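Local coordinates for protein phosphoribosylaminoimidazole carboxylase, ATPase subunit (Thermus thermophilus, PDB 3AW8) that probably catalyses the ATP-dependent joining of hydrogencarbonate to 5-aminoimidazole ribonucleotide, giving N5-carboxyaminoimidazole ribonucleotide in purine biosynthesis, at residues Thr111-Leu123 against Leu161-Gly173. Numbering follows the deposited sequence.
Sequences TPPFHPVDGPEDL and LKALGGRGLILEG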
# COMPACT_ATOMS: atom_id res chain seq x y z
N THR A 111 36.25 6.84 -3.41
CA THR A 111 35.65 7.99 -2.73
C THR A 111 36.40 9.22 -3.20
O THR A 111 37.58 9.13 -3.53
CB THR A 111 35.80 7.90 -1.19
OG1 THR A 111 37.15 8.24 -0.83
CG2 THR A 111 35.49 6.50 -0.68
N PRO A 112 35.73 10.38 -3.25
CA PRO A 112 36.43 11.59 -3.70
C PRO A 112 37.65 11.81 -2.81
O PRO A 112 37.71 11.31 -1.69
CB PRO A 112 35.38 12.68 -3.49
CG PRO A 112 34.09 11.96 -3.63
CD PRO A 112 34.34 10.68 -2.88
N PRO A 113 38.65 12.55 -3.31
CA PRO A 113 39.80 12.77 -2.43
C PRO A 113 39.31 13.58 -1.23
O PRO A 113 38.68 14.62 -1.40
CB PRO A 113 40.76 13.55 -3.33
CG PRO A 113 39.83 14.32 -4.23
CD PRO A 113 38.81 13.26 -4.58
N PHE A 114 39.59 13.08 -0.03
CA PHE A 114 39.16 13.76 1.18
C PHE A 114 40.29 13.81 2.21
O PHE A 114 41.15 12.93 2.26
CB PHE A 114 37.98 13.03 1.81
CG PHE A 114 38.35 11.69 2.40
CD1 PHE A 114 38.42 10.55 1.60
CD2 PHE A 114 38.63 11.57 3.76
CE1 PHE A 114 38.77 9.32 2.14
CE2 PHE A 114 38.99 10.35 4.31
CZ PHE A 114 39.06 9.22 3.50
N HIS A 115 40.26 14.84 3.05
CA HIS A 115 41.27 14.99 4.07
C HIS A 115 40.70 15.68 5.31
O HIS A 115 39.94 16.64 5.20
CB HIS A 115 42.46 15.78 3.51
CG HIS A 115 43.69 15.72 4.36
ND1 HIS A 115 43.92 16.59 5.40
CD2 HIS A 115 44.76 14.88 4.34
CE1 HIS A 115 45.07 16.29 5.98
NE2 HIS A 115 45.60 15.26 5.35
N PRO A 116 41.06 15.17 6.50
CA PRO A 116 40.59 15.71 7.78
C PRO A 116 41.14 17.12 8.02
O PRO A 116 42.33 17.37 7.80
CB PRO A 116 41.14 14.71 8.80
CG PRO A 116 41.24 13.44 8.02
CD PRO A 116 41.80 13.92 6.71
N VAL A 117 40.29 18.03 8.46
CA VAL A 117 40.74 19.40 8.73
C VAL A 117 40.27 19.93 10.07
O VAL A 117 39.10 20.27 10.26
CB VAL A 117 40.29 20.37 7.61
CG1 VAL A 117 40.90 19.95 6.29
CG2 VAL A 117 38.78 20.40 7.51
N ASP A 118 41.21 20.01 11.01
CA ASP A 118 40.93 20.51 12.34
C ASP A 118 41.62 21.86 12.54
O ASP A 118 41.11 22.73 13.25
CB ASP A 118 41.42 19.51 13.39
CG ASP A 118 40.74 18.17 13.27
OD1 ASP A 118 39.49 18.13 13.31
OD2 ASP A 118 41.44 17.15 13.12
N GLY A 119 42.78 22.02 11.92
CA GLY A 119 43.52 23.27 12.05
C GLY A 119 43.96 23.85 10.72
O GLY A 119 44.03 23.14 9.72
N PRO A 120 44.27 25.16 10.67
CA PRO A 120 44.71 25.80 9.43
C PRO A 120 45.86 25.04 8.78
O PRO A 120 45.99 25.02 7.56
CB PRO A 120 45.12 27.19 9.91
CG PRO A 120 44.14 27.46 11.01
CD PRO A 120 44.16 26.14 11.77
N GLU A 121 46.69 24.41 9.61
CA GLU A 121 47.81 23.63 9.11
C GLU A 121 47.30 22.38 8.41
O GLU A 121 47.95 21.85 7.51
CB GLU A 121 48.75 23.26 10.25
CG GLU A 121 49.88 22.32 9.84
CD GLU A 121 50.92 22.14 10.92
OE1 GLU A 121 50.54 21.83 12.07
OE2 GLU A 121 52.12 22.30 10.63
N ASP A 122 46.15 21.89 8.85
CA ASP A 122 45.52 20.71 8.27
C ASP A 122 44.91 21.11 6.93
O ASP A 122 45.03 20.39 5.94
CB ASP A 122 44.41 20.16 9.17
CG ASP A 122 44.95 19.52 10.43
OD1 ASP A 122 45.78 18.59 10.32
OD2 ASP A 122 44.53 19.94 11.54
N LEU A 123 44.25 22.26 6.92
CA LEU A 123 43.61 22.77 5.71
C LEU A 123 44.61 22.79 4.57
O LEU A 123 44.30 22.36 3.46
CB LEU A 123 43.08 24.18 5.94
CG LEU A 123 42.58 24.91 4.69
CD1 LEU A 123 41.62 24.02 3.91
CD2 LEU A 123 41.90 26.19 5.10
N LEU A 161 36.80 27.72 6.65
CA LEU A 161 36.78 27.16 7.99
C LEU A 161 36.37 28.23 9.00
O LEU A 161 35.61 27.95 9.93
CB LEU A 161 38.15 26.57 8.35
CG LEU A 161 39.40 27.44 8.51
CD1 LEU A 161 39.33 28.25 9.79
CD2 LEU A 161 40.62 26.54 8.54
N LYS A 162 36.86 29.45 8.80
CA LYS A 162 36.52 30.56 9.68
C LYS A 162 35.00 30.70 9.67
O LYS A 162 34.34 30.37 8.68
CB LYS A 162 37.16 31.85 9.16
CG LYS A 162 36.95 33.07 10.05
CD LYS A 162 37.86 33.04 11.26
CE LYS A 162 37.84 34.38 12.00
NZ LYS A 162 38.80 34.43 13.14
N ALA A 163 34.44 31.18 10.78
CA ALA A 163 32.99 31.37 10.90
C ALA A 163 32.21 30.18 10.34
O ALA A 163 31.14 30.34 9.75
CB ALA A 163 32.57 32.66 10.19
N LEU A 164 32.76 28.98 10.53
CA LEU A 164 32.13 27.74 10.08
C LEU A 164 32.43 26.71 11.16
O LEU A 164 31.78 25.66 11.24
CB LEU A 164 32.73 27.31 8.74
CG LEU A 164 32.15 26.09 7.99
CD1 LEU A 164 32.66 26.07 6.56
CD2 LEU A 164 32.53 24.81 8.71
N GLY A 165 33.41 27.02 12.00
CA GLY A 165 33.81 26.14 13.07
C GLY A 165 35.30 26.21 13.32
O GLY A 165 35.75 26.57 14.41
N GLY A 166 36.08 25.88 12.30
CA GLY A 166 37.53 25.92 12.43
C GLY A 166 38.07 24.58 12.88
O GLY A 166 39.28 24.40 13.01
N ARG A 167 37.17 23.63 13.12
CA ARG A 167 37.56 22.30 13.58
C ARG A 167 36.44 21.29 13.34
O ARG A 167 35.28 21.67 13.17
CB ARG A 167 37.92 22.36 15.07
CG ARG A 167 38.04 21.02 15.77
CD ARG A 167 38.48 21.17 17.22
NE ARG A 167 39.91 21.45 17.33
CZ ARG A 167 40.88 20.58 17.05
NH1 ARG A 167 40.57 19.35 16.65
NH2 ARG A 167 42.15 20.92 17.18
N GLY A 168 36.80 20.01 13.32
CA GLY A 168 35.81 18.97 13.10
C GLY A 168 35.18 19.08 11.73
O GLY A 168 33.99 18.81 11.56
N LEU A 169 35.99 19.47 10.75
CA LEU A 169 35.52 19.62 9.39
C LEU A 169 36.26 18.67 8.46
O LEU A 169 37.29 18.10 8.83
CB LEU A 169 35.72 21.06 8.93
CG LEU A 169 35.21 22.15 9.89
CD1 LEU A 169 35.57 23.52 9.34
CD2 LEU A 169 33.71 22.02 10.08
N ILE A 170 35.74 18.50 7.25
CA ILE A 170 36.36 17.61 6.28
C ILE A 170 36.50 18.31 4.93
O ILE A 170 35.62 19.07 4.52
CB ILE A 170 35.53 16.32 6.11
CG1 ILE A 170 36.20 15.39 5.10
CG2 ILE A 170 34.11 16.66 5.68
CD1 ILE A 170 35.54 14.05 4.98
N LEU A 171 37.62 18.06 4.26
CA LEU A 171 37.88 18.67 2.96
C LEU A 171 37.70 17.61 1.89
O LEU A 171 38.38 16.58 1.89
CB LEU A 171 39.31 19.24 2.93
CG LEU A 171 39.75 20.29 1.91
CD1 LEU A 171 39.79 19.70 0.51
CD2 LEU A 171 38.80 21.48 1.96
N GLU A 172 36.76 17.86 0.98
CA GLU A 172 36.48 16.93 -0.11
C GLU A 172 36.78 17.58 -1.45
O GLU A 172 36.41 18.73 -1.69
CB GLU A 172 35.01 16.49 -0.09
CG GLU A 172 34.68 15.35 0.87
CD GLU A 172 33.24 14.87 0.75
OE1 GLU A 172 32.80 14.57 -0.39
OE2 GLU A 172 32.55 14.79 1.79
N GLY A 173 37.44 16.84 -2.32
CA GLY A 173 37.77 17.37 -3.63
C GLY A 173 36.56 17.37 -4.54
O GLY A 173 36.04 16.30 -4.88
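With chi1 of V117 at -61°, CG1 lies beside its own backbone N and reaches L171 CB at 3.8 Å, while CG2 rests against L169 CB; V117 is thereby wedged against two leucines on one face of the strand pair. On the other face I170 CG1 is anti to the backbone N (chi1 -179°) and the chain stays extended to CD1, which meets F114 CB and CD2, 4.1 Å from CB and oblique to the ring. The backbones run antiparallel, their short axes at 156°. Mutual N-H to O bonds join H115 with L171 (L171 N to H115 O, 2.9 Å) and V117 with L169, and G173 N adds a bond of 2.7 Å to P113 O, nearly in line with that carbonyl. This pairing places 114-117 as an edge strand of the four-stranded antiparallel sheet in the ATP-grasp domain, next to 169-173, which has 134-138 on its other side. E172 faces the same side as F114 and I170, touches the bound AMP and forms a salt bridge with K137. Beyond the strands, D118 OD1 takes G168 N at 3.3 Å through its anti lone pair. The R167 guanidinium lays one face over D118 CB, its NH1 3.7 Å from OD1, a long, purely electrostatic pairing because that oxygen is well out of the guanidinium plane. At the helix start, L123 CD2 meets L161 CD2 at 3.7 Å, tying helix 120-127 to the segment leading into 169-173.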